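Protein HRI1 (Saccharomyces cerevisiae, PDB 3RBY) is of unknown function and non-essential, but interacts with the protein HRR25 and may interact with SEC72. Local coordinates at residues E60-A64 against Q74-F78; V133-R137 against F150-A154; A154-V158 against V170-R175. One frame throughout, in Å; residues are numbered along the deposited sequence.

Interaction 1 of 3, residues E60-A64 against Q74-F78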
ATOM      1  N   GLU A  60     -15.122  22.168  -9.428  1.00 38.90           N
ATOM      2  CA  GLU A  60     -14.579  23.517  -9.658  1.00 37.89           C
ATOM      3  C   GLU A  60     -13.723  24.027  -8.498  1.00 40.46           C
ATOM      4  O   GLU A  60     -13.079  25.066  -8.627  1.00 45.37           O
ATOM      5  CB  GLU A  60     -15.682  24.532  -9.979  1.00 36.66           C
ATOM      6  CG  GLU A  60     -16.399  25.097  -8.751  1.00 37.76           C
ATOM      7  CD  GLU A  60     -17.379  24.102  -8.150  1.00 39.72           C
ATOM      8  OE1 GLU A  60     -17.669  23.061  -8.804  1.00 40.43           O
ATOM      9  OE2 GLU A  60     -17.864  24.370  -7.029  1.00 41.37           O
ATOM     10  N   THR A  61     -13.709  23.317  -7.370  1.00 35.32           N
ATOM     11  CA  THR A  61     -12.932  23.792  -6.215  1.00 38.54           C
ATOM     12  C   THR A  61     -11.471  23.342  -6.227  1.00 39.49           C
ATOM     13  O   THR A  61     -10.719  23.621  -5.286  1.00 42.65           O
ATOM     14  CB  THR A  61     -13.571  23.387  -4.872  1.00 36.97           C
ATOM     15  OG1 THR A  61     -13.560  21.955  -4.744  1.00 36.54           O
ATOM     16  CG2 THR A  61     -14.999  23.909  -4.801  1.00 33.04           C
ATOM     17  N   VAL A  62     -11.069  22.646  -7.285  1.00 39.33           N
ATOM     18  CA  VAL A  62      -9.673  22.245  -7.412  1.00 39.81           C
ATOM     19  C   VAL A  62      -9.237  22.417  -8.858  1.00 40.74           C
ATOM     20  O   VAL A  62      -9.943  22.002  -9.779  1.00 39.20           O
ATOM     21  CB  VAL A  62      -9.425  20.790  -6.902  1.00 37.39           C
ATOM     22  CG1 VAL A  62     -10.379  19.793  -7.575  1.00 36.53           C
ATOM     23  CG2 VAL A  62      -7.981  20.379  -7.121  1.00 37.02           C
ATOM     24  N   LYS A  63      -8.089  23.056  -9.057  1.00 40.38           N
ATOM     25  CA  LYS A  63      -7.557  23.214 -10.399  1.00 41.53           C
ATOM     26  C   LYS A  63      -6.483  22.178 -10.598  1.00 41.12           C
ATOM     27  O   LYS A  63      -5.391  22.274 -10.036  1.00 41.58           O
ATOM     28  CB  LYS A  63      -6.975  24.613 -10.639  1.00 40.53           C
ATOM     29  CG  LYS A  63      -7.780  25.756 -10.036  1.00 49.94           C
ATOM     30  CD  LYS A  63      -6.877  27.005  -9.867  1.00 64.83           C
ATOM     31  CE  LYS A  63      -7.373  27.972  -8.778  1.00 59.64           C
ATOM     32  NZ  LYS A  63      -6.846  27.642  -7.419  1.00 45.34           N
ATOM     33  N   ALA A  64      -6.825  21.162 -11.404  1.00 44.22           N
ATOM     34  CA  ALA A  64      -5.885  20.110 -11.780  1.00 43.28           C
ATOM     35  C   ALA A  64      -5.159  20.464 -13.055  1.00 47.81           C
ATOM     36  O   ALA A  64      -5.826  20.802 -14.041  1.00 47.64           O
ATOM     37  CB  ALA A  64      -6.676  18.796 -11.891  1.00 43.22           C
ATOM     38  N   GLN A  74      -2.379  20.279  -8.183  1.00 40.47           N
ATOM     39  CA  GLN A  74      -3.752  20.408  -7.774  1.00 43.86           C
ATOM     40  C   GLN A  74      -3.827  21.523  -6.758  1.00 43.06           C
ATOM     41  O   GLN A  74      -3.158  21.492  -5.713  1.00 44.51           O
ATOM     42  CB  GLN A  74      -4.271  19.080  -7.209  1.00 40.74           C
ATOM     43  CG  GLN A  74      -4.218  17.937  -8.217  1.00 38.52           C
ATOM     44  CD  GLN A  74      -5.106  16.767  -7.808  1.00 41.14           C
ATOM     45  OE1 GLN A  74      -6.298  16.942  -7.561  1.00 38.80           O
ATOM     46  NE2 GLN A  74      -4.519  15.573  -7.703  1.00 41.13           N
ATOM     47  N   ASP A  75      -4.644  22.516  -7.079  1.00 42.88           N
ATOM     48  CA  ASP A  75      -4.765  23.694  -6.249  1.00 40.73           C
ATOM     49  C   ASP A  75      -6.133  23.686  -5.618  1.00 37.80           C
ATOM     50  O   ASP A  75      -7.156  23.798  -6.301  1.00 42.84           O
ATOM     51  CB  ASP A  75      -4.486  24.916  -7.106  1.00 40.02           C
ATOM     52  CG  ASP A  75      -3.124  24.828  -7.757  1.00 43.96           C
ATOM     53  OD1 ASP A  75      -3.020  25.019  -8.986  1.00 45.67           O
ATOM     54  OD2 ASP A  75      -2.148  24.522  -7.030  1.00 44.52           O
ATOM     55  N   PHE A  76      -6.145  23.477  -4.309  1.00 38.87           N
ATOM     56  CA  PHE A  76      -7.399  23.254  -3.597  1.00 41.16           C
ATOM     57  C   PHE A  76      -7.913  24.490  -2.897  1.00 38.92           C
ATOM     58  O   PHE A  76      -7.174  25.174  -2.187  1.00 43.95           O
ATOM     59  CB  PHE A  76      -7.247  22.148  -2.545  1.00 40.26           C
ATOM     60  CG  PHE A  76      -7.057  20.775  -3.127  1.00 39.04           C
ATOM     61  CD1 PHE A  76      -5.785  20.272  -3.340  1.00 38.25           C
ATOM     62  CD2 PHE A  76      -8.151  19.981  -3.450  1.00 37.33           C
ATOM     63  CE1 PHE A  76      -5.603  19.006  -3.875  1.00 41.56           C
ATOM     64  CE2 PHE A  76      -7.977  18.710  -3.990  1.00 31.55           C
ATOM     65  CZ  PHE A  76      -6.706  18.224  -4.203  1.00 36.21           C
ATOM     66  N   ASN A  77      -9.197  24.751  -3.090  1.00 39.17           N
ATOM     67  CA  ASN A  77      -9.945  25.642  -2.209  1.00 40.93           C
ATOM     68  C   ASN A  77     -11.153  24.883  -1.681  1.00 41.27           C
ATOM     69  O   ASN A  77     -12.224  24.882  -2.300  1.00 44.10           O
ATOM     70  CB  ASN A  77     -10.362  26.930  -2.936  1.00 39.23           C
ATOM     71  CG  ASN A  77      -9.182  27.844  -3.198  1.00 41.88           C
ATOM     72  OD1 ASN A  77      -8.611  27.832  -4.289  1.00 41.00           O
ATOM     73  ND2 ASN A  77      -8.783  28.615  -2.180  1.00 43.41           N
ATOM     74  N   PHE A  78     -10.967  24.221  -0.547  1.00 39.87           N
ATOM     75  CA  PHE A  78     -11.948  23.252  -0.061  1.00 41.78           C
ATOM     76  C   PHE A  78     -13.351  23.811   0.146  1.00 42.75           C
ATOM     77  O   PHE A  78     -13.538  24.948   0.587  1.00 45.59           O
ATOM     78  CB  PHE A  78     -11.440  22.611   1.234  1.00 40.84           C
ATOM     79  CG  PHE A  78     -10.097  21.954   1.077  1.00 40.18           C
ATOM     80  CD1 PHE A  78      -8.978  22.447   1.734  1.00 35.72           C
ATOM     81  CD2 PHE A  78      -9.950  20.866   0.231  1.00 37.29           C
ATOM     82  CE1 PHE A  78      -7.735  21.840   1.571  1.00 41.93           C
ATOM     83  CE2 PHE A  78      -8.715  20.258   0.058  1.00 35.41           C
ATOM     84  CZ  PHE A  78      -7.603  20.747   0.727  1.00 37.99           C
TER
HETATM   85  O   HOH W   1      -3.162  22.979 -10.721  1.00 41.39           O
HETATM   86  O   HOH W   2      -8.846  26.062  -6.588  1.00 43.58           O
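This is an antiparallel strand pairing at the surface of the protein, joining the two arms of the hairpin formed by strands 62-66 and 71-76. The axes of the paired pieces 62-64 and 74-76 approach to 4.5 Å and run at 173°. Lys63 and Asp75 form the hydrogen-bonded pair: Lys63 N donates to Asp75 O at 3.0 Å and Asp75 N to Lys63 O at 3.1 Å. Val62 with Phe76 and Ala64 with Gln74 are the flanking non-hydrogen-bonded pairs. Beyond the strands, Asn77 N donates to Thr61 O over 2.9 Å at an almost linear 174°, extending the pairing to the end of the 3-10 turn that precedes strand 62-66. Within this chain strand 62-66 is an outermost strand of a large antiparallel sheet, while strand 71-76 is bonded on its other edge to strand 96-102. On the face carrying Val62 and Phe76, Val62 CG2 sits 3.7 Å from the Phe76 ring centroid, 19° off its normal, a CH-pi contact; Tyr33 meets the same ring edge-to-face. On the face of Lys63 and Asp75, water 2 accepts from Lys63 NZ at 2.7 Å, and that ammonium also forms a salt bridge with Glu95.

Interaction 2 of 3, residues V133-R137 against F150-A154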
ATOM      1  N   VAL A 133      -6.351   2.019  -5.523  1.00 33.77           N
ATOM      2  CA  VAL A 133      -6.961   0.768  -5.135  1.00 32.66           C
ATOM      3  C   VAL A 133      -8.139   0.501  -6.102  1.00 33.51           C
ATOM      4  O   VAL A 133      -8.609   1.425  -6.784  1.00 38.99           O
ATOM      5  CB  VAL A 133      -7.323   0.881  -3.621  1.00 35.02           C
ATOM      6  CG1 VAL A 133      -8.812   0.899  -3.365  1.00 36.98           C
ATOM      7  CG2 VAL A 133      -6.602  -0.185  -2.802  1.00 36.43           C
ATOM      8  N   ASP A 134      -8.590  -0.745  -6.203  1.00 32.35           N
ATOM      9  CA  ASP A 134      -9.608  -1.102  -7.197  1.00 34.13           C
ATOM     10  C   ASP A 134     -10.990  -1.023  -6.566  1.00 36.07           C
ATOM     11  O   ASP A 134     -11.361  -1.884  -5.755  1.00 37.34           O
ATOM     12  CB  ASP A 134      -9.360  -2.504  -7.759  1.00 38.16           C
ATOM     13  CG  ASP A 134     -10.444  -2.950  -8.747  1.00 41.26           C
ATOM     14  OD1 ASP A 134     -11.532  -2.334  -8.773  1.00 43.15           O
ATOM     15  OD2 ASP A 134     -10.212  -3.930  -9.494  1.00 41.77           O
ATOM     16  N   PRO A 135     -11.756   0.018  -6.934  1.00 34.80           N
ATOM     17  CA  PRO A 135     -13.028   0.340  -6.272  1.00 37.89           C
ATOM     18  C   PRO A 135     -14.107  -0.688  -6.523  1.00 35.96           C
ATOM     19  O   PRO A 135     -15.123  -0.685  -5.831  1.00 37.69           O
ATOM     20  CB  PRO A 135     -13.429   1.692  -6.894  1.00 36.51           C
ATOM     21  CG  PRO A 135     -12.652   1.792  -8.158  1.00 36.81           C
ATOM     22  CD  PRO A 135     -11.361   1.055  -7.905  1.00 38.72           C
ATOM     23  N   SER A 136     -13.895  -1.552  -7.504  1.00 36.48           N
ATOM     24  CA  SER A 136     -14.889  -2.569  -7.810  1.00 41.35           C
ATOM     25  C   SER A 136     -14.756  -3.815  -6.927  1.00 42.33           C
ATOM     26  O   SER A 136     -15.541  -4.746  -7.080  1.00 42.50           O
ATOM     27  CB  SER A 136     -14.860  -2.939  -9.289  1.00 40.44           C
ATOM     28  OG  SER A 136     -13.590  -3.433  -9.673  1.00 48.64           O
ATOM     29  N   ARG A 137     -13.789  -3.815  -5.997  1.00 38.07           N
ATOM     30  CA  ARG A 137     -13.620  -4.916  -5.030  1.00 38.71           C
ATOM     31  C   ARG A 137     -14.096  -4.524  -3.641  1.00 42.97           C
ATOM     32  O   ARG A 137     -14.001  -3.349  -3.261  1.00 39.31           O
ATOM     33  CB  ARG A 137     -12.148  -5.306  -4.920  1.00 42.15           C
ATOM     34  CG  ARG A 137     -11.465  -5.341  -6.260  1.00 47.98           C
ATOM     35  CD  ARG A 137     -12.074  -6.426  -7.103  1.00 47.99           C
ATOM     36  NE  ARG A 137     -11.285  -7.647  -7.013  1.00 57.53           N
ATOM     37  CZ  ARG A 137     -10.553  -8.130  -8.018  1.00 64.78           C
ATOM     38  NH1 ARG A 137      -9.847  -9.239  -7.839  1.00 64.17           N
ATOM     39  NH2 ARG A 137     -10.533  -7.512  -9.205  1.00 59.58           N
ATOM     40  N   PHE A 150      -4.579  -0.624 -16.018  1.00 55.31           N
ATOM     41  CA  PHE A 150      -5.761  -0.819 -15.188  1.00 50.09           C
ATOM     42  C   PHE A 150      -6.958  -0.086 -15.760  1.00 54.75           C
ATOM     43  O   PHE A 150      -6.901   1.120 -16.018  1.00 55.50           O
ATOM     44  CB  PHE A 150      -5.530  -0.361 -13.750  1.00 48.52           C
ATOM     45  CG  PHE A 150      -6.739  -0.518 -12.879  1.00 47.56           C
ATOM     46  CD1 PHE A 150      -7.468   0.594 -12.478  1.00 51.89           C
ATOM     47  CD2 PHE A 150      -7.171  -1.778 -12.484  1.00 43.45           C
ATOM     48  CE1 PHE A 150      -8.606   0.455 -11.686  1.00 51.63           C
ATOM     49  CE2 PHE A 150      -8.313  -1.926 -11.688  1.00 46.00           C
ATOM     50  CZ  PHE A 150      -9.031  -0.808 -11.291  1.00 46.42           C
ATOM     51  N   SER A 151      -8.043  -0.821 -15.951  1.00 54.52           N
ATOM     52  CA  SER A 151      -9.301  -0.220 -16.370  1.00 60.44           C
ATOM     53  C   SER A 151     -10.383  -0.648 -15.398  1.00 62.22           C
ATOM     54  O   SER A 151     -10.401  -1.799 -14.941  1.00 65.52           O
ATOM     55  CB  SER A 151      -9.669  -0.672 -17.783  1.00 69.69           C
ATOM     56  OG  SER A 151     -10.020  -2.053 -17.813  1.00 70.99           O
ATOM     57  N   SER A 152     -11.275   0.272 -15.052  1.00 68.20           N
ATOM     58  CA  SER A 152     -12.396  -0.094 -14.192  1.00 63.74           C
ATOM     59  C   SER A 152     -13.714   0.274 -14.857  1.00 62.47           C
ATOM     60  O   SER A 152     -13.892   1.402 -15.337  1.00 62.85           O
ATOM     61  CB  SER A 152     -12.282   0.564 -12.809  1.00 62.92           C
ATOM     62  OG  SER A 152     -12.845  -0.275 -11.810  1.00 58.76           O
ATOM     63  N   ASN A 153     -14.627  -0.688 -14.903  1.00 63.00           N
ATOM     64  CA  ASN A 153     -15.994  -0.401 -15.304  1.00 66.53           C
ATOM     65  C   ASN A 153     -16.760   0.250 -14.140  1.00 58.58           C
ATOM     66  O   ASN A 153     -17.980   0.468 -14.218  1.00 54.72           O
ATOM     67  CB  ASN A 153     -16.694  -1.686 -15.759  1.00 70.96           C
ATOM     68  CG  ASN A 153     -17.377  -1.534 -17.112  1.00 86.23           C
ATOM     69  OD1 ASN A 153     -16.774  -1.032 -18.071  1.00 88.08           O
ATOM     70  ND2 ASN A 153     -18.649  -1.946 -17.192  1.00 86.43           N
ATOM     71  N   ALA A 154     -16.022   0.576 -13.076  1.00 50.33           N
ATOM     72  CA  ALA A 154     -16.617   1.032 -11.825  1.00 48.17           C
ATOM     73  C   ALA A 154     -17.507   2.246 -12.035  1.00 44.47           C
ATOM     74  O   ALA A 154     -17.091   3.253 -12.622  1.00 41.09           O
ATOM     75  CB  ALA A 154     -15.555   1.336 -10.788  1.00 42.40           C
TER
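Residues 133-137 leave the end of strand 124-132, with Val133 still bonded through its backbone to Leu5, and enter the long connection to strand 156-161. Asp134 comes next: its OD2 lies 3.5 Å from Phe150 CE2, near the plane of the ring and at its edge, while its OD1 accepts from Ser136 N at 2.8 Å and from Ser136 OG at 2.5 Å. The bond to Ser136 N defines an Asx turn, and Arg137 N to Asp134 O at 3.1 Å closes a type I beta turn from Asp134 to Arg137, which overlaps it. Pro135 gives the apolar part of the contact, its CG lying 3.9 Å from Ala154 CB. Ser136 points its CA-to-CB bond toward 150-154, yet its OG remains 3.9 Å from Ser152 OG. No hydrogen bond crosses between the segments, which bury 194 Å² by packing alone. At the end of the turn, Arg137 NH2 makes a long 3.6 Å salt bridge with Asp134 OD2, and the same guanidinium pairs with Asp139 of the second subunit.

Interaction 3 of 3, residues A154-V158 against V170-R175. With SO4 (sulfate ion), chain F.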
ATOM      1  N   ALA A 154     -16.022   0.576 -13.076  1.00 50.33           N
ATOM      2  CA  ALA A 154     -16.617   1.032 -11.825  1.00 48.17           C
ATOM      3  C   ALA A 154     -17.507   2.246 -12.035  1.00 44.47           C
ATOM      4  O   ALA A 154     -17.091   3.253 -12.622  1.00 41.09           O
ATOM      5  CB  ALA A 154     -15.555   1.336 -10.788  1.00 42.40           C
ATOM      6  N   ARG A 155     -18.740   2.132 -11.556  1.00 39.79           N
ATOM      7  CA  ARG A 155     -19.662   3.253 -11.549  1.00 41.47           C
ATOM      8  C   ARG A 155     -19.064   4.441 -10.799  1.00 38.25           C
ATOM      9  O   ARG A 155     -18.227   4.280  -9.882  1.00 35.38           O
ATOM     10  CB  ARG A 155     -20.975   2.849 -10.889  1.00 39.10           C
ATOM     11  CG  ARG A 155     -20.817   2.571  -9.421  1.00 36.44           C
ATOM     12  CD  ARG A 155     -22.101   2.048  -8.819  1.00 35.36           C
ATOM     13  NE  ARG A 155     -21.852   1.617  -7.449  1.00 38.69           N
ATOM     14  CZ  ARG A 155     -22.793   1.514  -6.517  1.00 41.08           C
ATOM     15  NH1 ARG A 155     -24.053   1.810  -6.817  1.00 41.33           N
ATOM     16  NH2 ARG A 155     -22.469   1.127  -5.290  1.00 39.99           N
ATOM     17  N   SER A 156     -19.498   5.634 -11.210  1.00 38.97           N
ATOM     18  CA  SER A 156     -19.072   6.893 -10.601  1.00 36.06           C
ATOM     19  C   SER A 156     -20.307   7.769 -10.439  1.00 36.58           C
ATOM     20  O   SER A 156     -20.857   8.274 -11.429  1.00 37.26           O
ATOM     21  CB  SER A 156     -18.021   7.574 -11.476  1.00 34.66           C
ATOM     22  OG  SER A 156     -17.539   8.778 -10.891  1.00 31.98           O
ATOM     23  N   ILE A 157     -20.737   7.941  -9.190  1.00 35.37           N
ATOM     24  CA  ILE A 157     -22.010   8.597  -8.885  1.00 35.60           C
ATOM     25  C   ILE A 157     -21.843   9.624  -7.770  1.00 35.59           C
ATOM     26  O   ILE A 157     -21.214   9.345  -6.752  1.00 36.09           O
ATOM     27  CB  ILE A 157     -23.105   7.565  -8.494  1.00 38.34           C
ATOM     28  CG1 ILE A 157     -23.341   6.570  -9.644  1.00 39.97           C
ATOM     29  CG2 ILE A 157     -24.407   8.270  -8.117  1.00 36.74           C
ATOM     30  CD1 ILE A 157     -24.244   5.385  -9.283  1.00 36.31           C
ATOM     31  N   VAL A 158     -22.381  10.822  -7.971  1.00 36.53           N
ATOM     32  CA  VAL A 158     -22.253  11.874  -6.974  1.00 31.95           C
ATOM     33  C   VAL A 158     -23.619  12.514  -6.712  1.00 35.94           C
ATOM     34  O   VAL A 158     -24.339  12.850  -7.661  1.00 36.89           O
ATOM     35  CB  VAL A 158     -21.242  12.953  -7.418  1.00 30.14           C
ATOM     36  CG1 VAL A 158     -21.034  14.006  -6.326  1.00 27.57           C
ATOM     37  CG2 VAL A 158     -19.908  12.314  -7.789  1.00 32.73           C
ATOM     38  N   VAL A 170     -22.201  13.137  -1.503  1.00 40.53           N
ATOM     39  CA  VAL A 170     -21.924  11.708  -1.425  1.00 36.48           C
ATOM     40  C   VAL A 170     -21.287  11.276  -2.743  1.00 37.86           C
ATOM     41  O   VAL A 170     -21.787  11.610  -3.822  1.00 37.17           O
ATOM     42  CB  VAL A 170     -23.195  10.896  -1.108  1.00 37.23           C
ATOM     43  CG1 VAL A 170     -22.917   9.393  -1.187  1.00 40.63           C
ATOM     44  CG2 VAL A 170     -23.685  11.249   0.276  1.00 41.65           C
ATOM     45  N   ILE A 171     -20.156  10.580  -2.655  1.00 40.74           N
ATOM     46  CA  ILE A 171     -19.426  10.142  -3.847  1.00 34.34           C
ATOM     47  C   ILE A 171     -19.338   8.624  -3.873  1.00 37.52           C
ATOM     48  O   ILE A 171     -18.767   8.005  -2.956  1.00 33.60           O
ATOM     49  CB  ILE A 171     -18.010  10.774  -3.918  1.00 36.14           C
ATOM     50  CG1 ILE A 171     -18.125  12.288  -4.091  1.00 34.30           C
ATOM     51  CG2 ILE A 171     -17.204  10.154  -5.063  1.00 34.51           C
ATOM     52  CD1 ILE A 171     -16.813  13.019  -4.027  1.00 34.87           C
ATOM     53  N   VAL A 172     -19.929   8.036  -4.918  1.00 35.39           N
ATOM     54  CA  VAL A 172     -20.009   6.590  -5.077  1.00 35.15           C
ATOM     55  C   VAL A 172     -19.022   6.117  -6.160  1.00 40.03           C
ATOM     56  O   VAL A 172     -19.208   6.396  -7.357  1.00 36.54           O
ATOM     57  CB  VAL A 172     -21.463   6.146  -5.453  1.00 36.19           C
ATOM     58  CG1 VAL A 172     -21.575   4.625  -5.565  1.00 32.00           C
ATOM     59  CG2 VAL A 172     -22.468   6.650  -4.433  1.00 34.32           C
ATOM     60  N   ILE A 173     -17.984   5.392  -5.748  1.00 35.54           N
ATOM     61  CA  ILE A 173     -17.064   4.793  -6.709  1.00 35.88           C
ATOM     62  C   ILE A 173     -17.011   3.271  -6.565  1.00 39.24           C
ATOM     63  O   ILE A 173     -16.512   2.723  -5.553  1.00 34.57           O
ATOM     64  CB  ILE A 173     -15.653   5.370  -6.582  1.00 37.38           C
ATOM     65  CG1 ILE A 173     -15.718   6.904  -6.617  1.00 38.27           C
ATOM     66  CG2 ILE A 173     -14.754   4.817  -7.699  1.00 37.56           C
ATOM     67  CD1 ILE A 173     -14.363   7.567  -6.482  1.00 39.75           C
ATOM     68  N   GLY A 174     -17.512   2.586  -7.589  1.00 37.95           N
ATOM     69  CA  GLY A 174     -17.660   1.147  -7.510  1.00 37.30           C
ATOM     70  C   GLY A 174     -18.428   0.765  -6.257  1.00 40.58           C
ATOM     71  O   GLY A 174     -19.578   1.217  -6.063  1.00 40.24           O
ATOM     72  N   ARG A 175     -17.796  -0.039  -5.398  1.00 37.80           N
ATOM     73  CA  ARG A 175     -18.444  -0.504  -4.178  1.00 38.71           C
ATOM     74  C   ARG A 175     -18.292   0.454  -3.002  1.00 36.90           C
ATOM     75  O   ARG A 175     -18.940   0.280  -1.965  1.00 38.24           O
ATOM     76  CB  ARG A 175     -17.916  -1.879  -3.790  1.00 39.97           C
ATOM     77  CG  ARG A 175     -18.292  -2.999  -4.766  1.00 41.12           C
ATOM     78  CD  ARG A 175     -17.688  -4.299  -4.263  1.00 53.08           C
ATOM     79  NE  ARG A 175     -18.593  -5.436  -4.398  1.00 49.99           N
ATOM     80  CZ  ARG A 175     -18.885  -5.992  -5.563  1.00 53.36           C
ATOM     81  NH1 ARG A 175     -18.359  -5.498  -6.680  1.00 57.90           N
ATOM     82  NH2 ARG A 175     -19.711  -7.027  -5.612  1.00 63.65           N
TER
HETATM   83  S   SO4 F 600     -18.988  -1.697  -9.501  1.00 62.76           S
HETATM   84  O1  SO4 F 600     -19.298  -0.329  -9.946  1.00 50.63           O
HETATM   85  O2  SO4 F 600     -18.192  -1.675  -8.270  1.00 49.41           O
HETATM   86  O3  SO4 F 600     -18.201  -2.374 -10.538  1.00 55.85           O
HETATM   87  O4  SO4 F 600     -20.260  -2.405  -9.239  1.00 62.95           O
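Five hydrogen bonds hold 154-158 to 170-175, two of them from a side chain: Gly174 O accepts from Arg155 NE at 2.7 Å and from Arg155 NH2 at 3.0 Å. In return, Gly174 N donates to Arg155 O at 2.9 Å and 170°. Ile157 N to Val172 O (2.8 Å) and Val172 N to Ile157 O (2.6 Å) mark the hydrogen-bonded pair of an antiparallel hairpin; the axes of 156-158 and 170-173 run at 171°, 4.6 Å apart. A sulfate, probably from the crystallisation liquor, accepts from Arg155 N through O1 at 3.0 Å; Gly174, at a positive phi of 53°, brings its CA to 3.0 Å from sulfate O2. Val172 CG1 lies over the Arg155 guanidinium, 3.5 Å from CZ, and Val172 CB is 3.7 Å from Ile157 CB; Val158 CG1 meets Ile171 CG1 at 4.1 Å on the other face. In the second antiparallel sheet, strand 156-161 is flanked by strand 236-244 and strand 166-173 by strand 176-183, while Ile171 and Ile173 pack on Ser26 of strand 24-27.

Interactions 2 and 3 are continuous: Ala154 belongs to both, and their centres lie 11 Å apart. Their surfaces also meet directly, with Arg175 N 2.8 Å from Pro135 O, a probable hydrogen bond, and Pro135 CB 3.5 Å from Ile173 CG2. The turn that follows strand 124-132 of the first sheet thus packs on the open end of the hairpin in the second. The sulfate bonded in interaction 3 also lies about 4 Å from the side chain of Ser136 in interaction 2. Interaction 1 is separate, in the first sheet, its nearest atoms about 14 Å from interaction 2 and about 10 Å from interaction 3, with centres 24 and 20 Å away.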